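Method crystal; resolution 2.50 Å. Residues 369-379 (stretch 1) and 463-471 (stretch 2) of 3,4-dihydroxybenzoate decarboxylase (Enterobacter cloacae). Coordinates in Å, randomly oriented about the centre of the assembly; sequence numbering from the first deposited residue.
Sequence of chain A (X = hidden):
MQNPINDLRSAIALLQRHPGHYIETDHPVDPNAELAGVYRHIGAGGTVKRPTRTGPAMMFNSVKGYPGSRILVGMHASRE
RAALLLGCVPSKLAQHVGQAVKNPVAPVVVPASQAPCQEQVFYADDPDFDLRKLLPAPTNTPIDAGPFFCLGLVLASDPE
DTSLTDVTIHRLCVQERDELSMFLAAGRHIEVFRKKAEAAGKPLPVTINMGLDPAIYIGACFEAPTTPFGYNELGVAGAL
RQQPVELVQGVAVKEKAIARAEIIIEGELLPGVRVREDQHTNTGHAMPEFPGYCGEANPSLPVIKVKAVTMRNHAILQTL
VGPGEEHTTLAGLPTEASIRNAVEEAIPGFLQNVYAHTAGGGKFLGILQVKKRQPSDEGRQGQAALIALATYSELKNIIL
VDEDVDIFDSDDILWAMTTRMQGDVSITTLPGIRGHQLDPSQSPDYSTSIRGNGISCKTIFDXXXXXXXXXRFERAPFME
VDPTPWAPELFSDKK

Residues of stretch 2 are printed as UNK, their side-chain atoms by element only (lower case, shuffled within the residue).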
# COMPACT_ATOMS: atom_id res chain seq x y z
N GLN A 369 25.99 8.52 5.10
CA GLN A 369 25.99 9.91 5.53
C GLN A 369 26.19 10.78 4.29
O GLN A 369 27.27 10.76 3.69
CB GLN A 369 27.09 10.16 6.56
CG GLN A 369 27.01 11.52 7.22
CD GLN A 369 28.16 11.76 8.17
OE1 GLN A 369 29.32 11.56 7.81
NE2 GLN A 369 27.85 12.19 9.39
N VAL A 370 25.16 11.52 3.91
CA VAL A 370 25.21 12.36 2.73
C VAL A 370 25.05 13.81 3.17
O VAL A 370 24.63 14.11 4.29
CB VAL A 370 24.12 11.99 1.70
CG1 VAL A 370 24.30 10.55 1.25
CG2 VAL A 370 22.74 12.21 2.29
N LYS A 371 25.40 14.72 2.26
CA LYS A 371 25.29 16.15 2.49
C LYS A 371 24.62 16.78 1.28
O LYS A 371 25.21 16.83 0.19
CB LYS A 371 26.66 16.78 2.74
CG LYS A 371 26.62 18.28 2.98
CD LYS A 371 28.03 18.84 3.14
CE LYS A 371 28.00 20.34 3.43
NZ LYS A 371 29.37 20.92 3.42
N LYS A 372 23.38 17.24 1.45
CA LYS A 372 22.70 17.96 0.39
C LYS A 372 23.24 19.38 0.32
O LYS A 372 23.09 20.16 1.27
CB LYS A 372 21.19 17.95 0.62
CG LYS A 372 20.58 16.57 0.52
CD LYS A 372 19.11 16.57 0.91
CE LYS A 372 18.56 15.16 0.98
NZ LYS A 372 17.21 15.15 1.59
N ARG A 373 23.88 19.72 -0.79
CA ARG A 373 24.54 21.00 -0.96
C ARG A 373 23.74 21.97 -1.82
O ARG A 373 24.00 23.18 -1.76
CB ARG A 373 25.92 20.79 -1.60
CG ARG A 373 26.68 19.62 -1.01
CD ARG A 373 27.55 18.93 -2.04
NE ARG A 373 26.75 18.24 -3.06
CZ ARG A 373 27.28 17.56 -4.07
NH1 ARG A 373 28.59 17.46 -4.21
NH2 ARG A 373 26.48 16.96 -4.95
N GLN A 374 22.79 21.48 -2.59
CA GLN A 374 22.04 22.29 -3.54
C GLN A 374 20.69 21.64 -3.75
O GLN A 374 20.50 20.47 -3.39
CB GLN A 374 22.81 22.40 -4.87
CG GLN A 374 23.47 21.11 -5.31
CD GLN A 374 24.35 21.30 -6.52
OE1 GLN A 374 24.23 22.30 -7.24
NE2 GLN A 374 25.23 20.34 -6.77
N PRO A 375 19.71 22.37 -4.30
CA PRO A 375 18.39 21.77 -4.52
C PRO A 375 18.42 20.49 -5.34
O PRO A 375 17.65 19.56 -5.06
CB PRO A 375 17.62 22.88 -5.25
CG PRO A 375 18.27 24.13 -4.80
CD PRO A 375 19.72 23.80 -4.65
N SER A 376 19.30 20.41 -6.34
CA SER A 376 19.39 19.21 -7.17
C SER A 376 19.81 17.98 -6.37
O SER A 376 19.62 16.85 -6.85
CB SER A 376 20.37 19.44 -8.32
OG SER A 376 21.65 19.81 -7.84
N ASP A 377 20.37 18.15 -5.18
CA ASP A 377 20.74 17.00 -4.37
C ASP A 377 19.53 16.29 -3.79
O ASP A 377 19.64 15.10 -3.46
CB ASP A 377 21.68 17.43 -3.24
CG ASP A 377 23.12 17.54 -3.70
OD1 ASP A 377 23.47 16.89 -4.71
OD2 ASP A 377 23.89 18.28 -3.05
N GLU A 378 18.40 16.97 -3.66
CA GLU A 378 17.19 16.29 -3.23
C GLU A 378 16.79 15.25 -4.25
O GLU A 378 16.68 15.54 -5.45
CB GLU A 378 16.05 17.29 -3.02
CG GLU A 378 14.78 16.65 -2.53
CD GLU A 378 14.98 15.89 -1.23
OE1 GLU A 378 15.57 16.46 -0.29
OE2 GLU A 378 14.54 14.72 -1.15
N GLY A 379 16.58 14.02 -3.79
CA GLY A 379 16.34 12.89 -4.65
C GLY A 379 17.57 12.05 -4.92
O GLY A 379 17.43 10.90 -5.34
N UNK A 463 16.20 9.03 6.34
CA UNK A 463 16.15 9.91 7.50
C UNK A 463 16.87 11.22 7.26
O UNK A 463 17.30 11.87 8.22
s UNK A 463 15.95 7.64 9.06
c UNK A 463 16.73 9.20 8.72
N UNK A 464 17.02 11.62 6.01
CA UNK A 464 17.61 12.91 5.68
C UNK A 464 16.53 13.97 5.65
O UNK A 464 15.37 13.70 5.30
c UNK A 464 19.29 11.68 4.29
o UNK A 464 17.38 12.71 3.26
c UNK A 464 18.33 12.86 4.32
N UNK A 465 16.90 15.18 6.04
CA UNK A 465 15.95 16.29 6.03
C UNK A 465 15.67 16.69 4.59
O UNK A 465 16.61 16.88 3.81
c UNK A 465 15.53 18.62 6.85
c UNK A 465 16.52 17.47 6.82
c UNK A 465 16.88 17.04 8.23
N UNK A 466 14.40 16.80 4.19
CA UNK A 466 14.10 17.30 2.84
C UNK A 466 14.76 18.65 2.62
O UNK A 466 14.78 19.49 3.52
c UNK A 466 13.19 16.44 4.93
c UNK A 466 12.13 16.42 3.86
c UNK A 466 12.57 17.39 2.83
N UNK A 467 15.29 18.85 1.41
CA UNK A 467 16.08 20.04 1.12
C UNK A 467 15.33 21.31 1.50
O UNK A 467 15.93 22.25 2.05
c UNK A 467 19.43 21.44 -0.09
n UNK A 467 16.99 23.48 -1.65
c UNK A 467 20.56 22.23 -0.11
c UNK A 467 16.93 21.41 -0.80
c UNK A 467 19.39 24.03 -1.20
c UNK A 467 16.20 22.38 -1.41
c UNK A 467 16.45 20.07 -0.36
c UNK A 467 18.25 21.94 -0.64
c UNK A 467 20.53 23.52 -0.65
c UNK A 467 18.25 23.23 -1.19
N UNK A 468 14.03 21.37 1.22
CA UNK A 468 13.27 22.59 1.43
C UNK A 468 13.09 22.92 2.91
O UNK A 468 12.78 24.07 3.24
c UNK A 468 11.90 22.48 0.76
N UNK A 469 13.27 21.95 3.80
CA UNK A 469 13.02 22.15 5.22
C UNK A 469 14.29 22.27 6.05
O UNK A 469 14.20 22.40 7.27
c UNK A 469 10.14 19.54 5.67
c UNK A 469 12.16 21.01 5.77
c UNK A 469 10.90 20.65 4.97
c UNK A 469 10.03 21.87 4.78
N UNK A 470 15.47 22.23 5.42
CA UNK A 470 16.72 22.12 6.16
C UNK A 470 16.89 23.24 7.18
O UNK A 470 17.56 23.05 8.20
c UNK A 470 17.98 20.85 4.33
c UNK A 470 17.91 22.09 5.20
n UNK A 470 20.64 19.36 4.53
c UNK A 470 20.48 20.75 4.02
c UNK A 470 19.13 20.94 3.34
N UNK A 471 16.30 24.41 6.93
CA UNK A 471 16.45 25.52 7.85
C UNK A 471 15.70 25.29 9.16
O UNK A 471 15.99 25.97 10.15
c UNK A 471 15.96 26.81 7.19
O HOH W 1 22.49 17.26 3.92

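Position 463 carries one carbon followed by one sulfur, and neither comes near stretch 1. A side chain that ends in sulfur after a single carbon is cysteine, C463.

At position 464 the first side-chain carbon bears one oxygen and one further carbon. The oxygen lies 3.0 Å from K372 NZ, which donates a hydrogen bond to it, and the terminal carbon rests 4.0 Å from V370 CG2. A beta-branched hydroxyl side chain is threonine, T464, with chi1 in the p well; OG1 thus meets the ammonium group while CG2 meets the valine methyl.

Position 465 has three carbons, forked at the first, and its CB points away from stretch 1. What it offers instead is its backbone: K372 NZ donates to the carbonyl O of 465 at 2.9 Å. Three carbons branched at CB make valine, V465.

Three carbons at position 466 close a ring onto the backbone N. The CB of 466 also points away, but its CA lies 3.6 Å from E378 OE1 and 4.0 Å from K372 NZ, beside the charged pair. The closed ring makes the residue proline, P466.

Position 467 holds one carbon and then fused five- and six-membered rings with eight carbons and one nitrogen. P375 CA sits 3.6 Å from the centroid of the five-membered ring and 11° off its normal, a CH-pi contact over the face. Q374 CA lies over the same face, whereas K372 O approaches at the edge. The backbone is engaged as well: the N of 467 donates to E378 OE1 at 2.9 Å, with an N-H...O angle of 154°. This bicycle can only be tryptophan, W467; P375 CD packs 3.5 Å from W467 CZ2, and K372 O is 3.5 Å from W467 CZ3.

A single carbon at position 468 identifies alanine, A468, which makes no contact with stretch 1. Position 469 has four carbons forked at the second, the pattern of leucine, L469; it too leaves stretch 1 untouched, although L469 N donates a hydrogen bond to P466 O at 2.9 Å, the acceptor lying one residue before the 3-10 segment 467-471.

At position 470 four carbons in a row end in nitrogen. The last carbon lies 3.8 Å from K372 O. The nitrogen donates to a water 2.9 Å away, and K372 N donates to the same water O at 2.6 Å, so one solvent molecule bridges the stretches. Such a chain is lysine, K470; chi3 is p, and chi4, also p, sets the position of NZ.

Position 471 has one carbon, far from stretch 1: alanine, A471.

The contact works through a polar cluster beside an aromatic platform. The CA-to-CB bond of K372 points toward stretch 2, chi2 to chi4 are t, and its NZ donates to T464 OG1, V465 O and E378 OE1, the last a salt bridge of 2.8 Å. Because E378 OE1 also accepts from W467 N, this one carboxylate oxygen ties the lysine to the start of the 3-10 segment. Next to this cluster W467, with the largest covered area of any residue in the two stretches, lays its indole against the backbone from K372 to P375, and together the two stretches bury 443 Å².

Stretch 2 463-471: CTVPWALKA
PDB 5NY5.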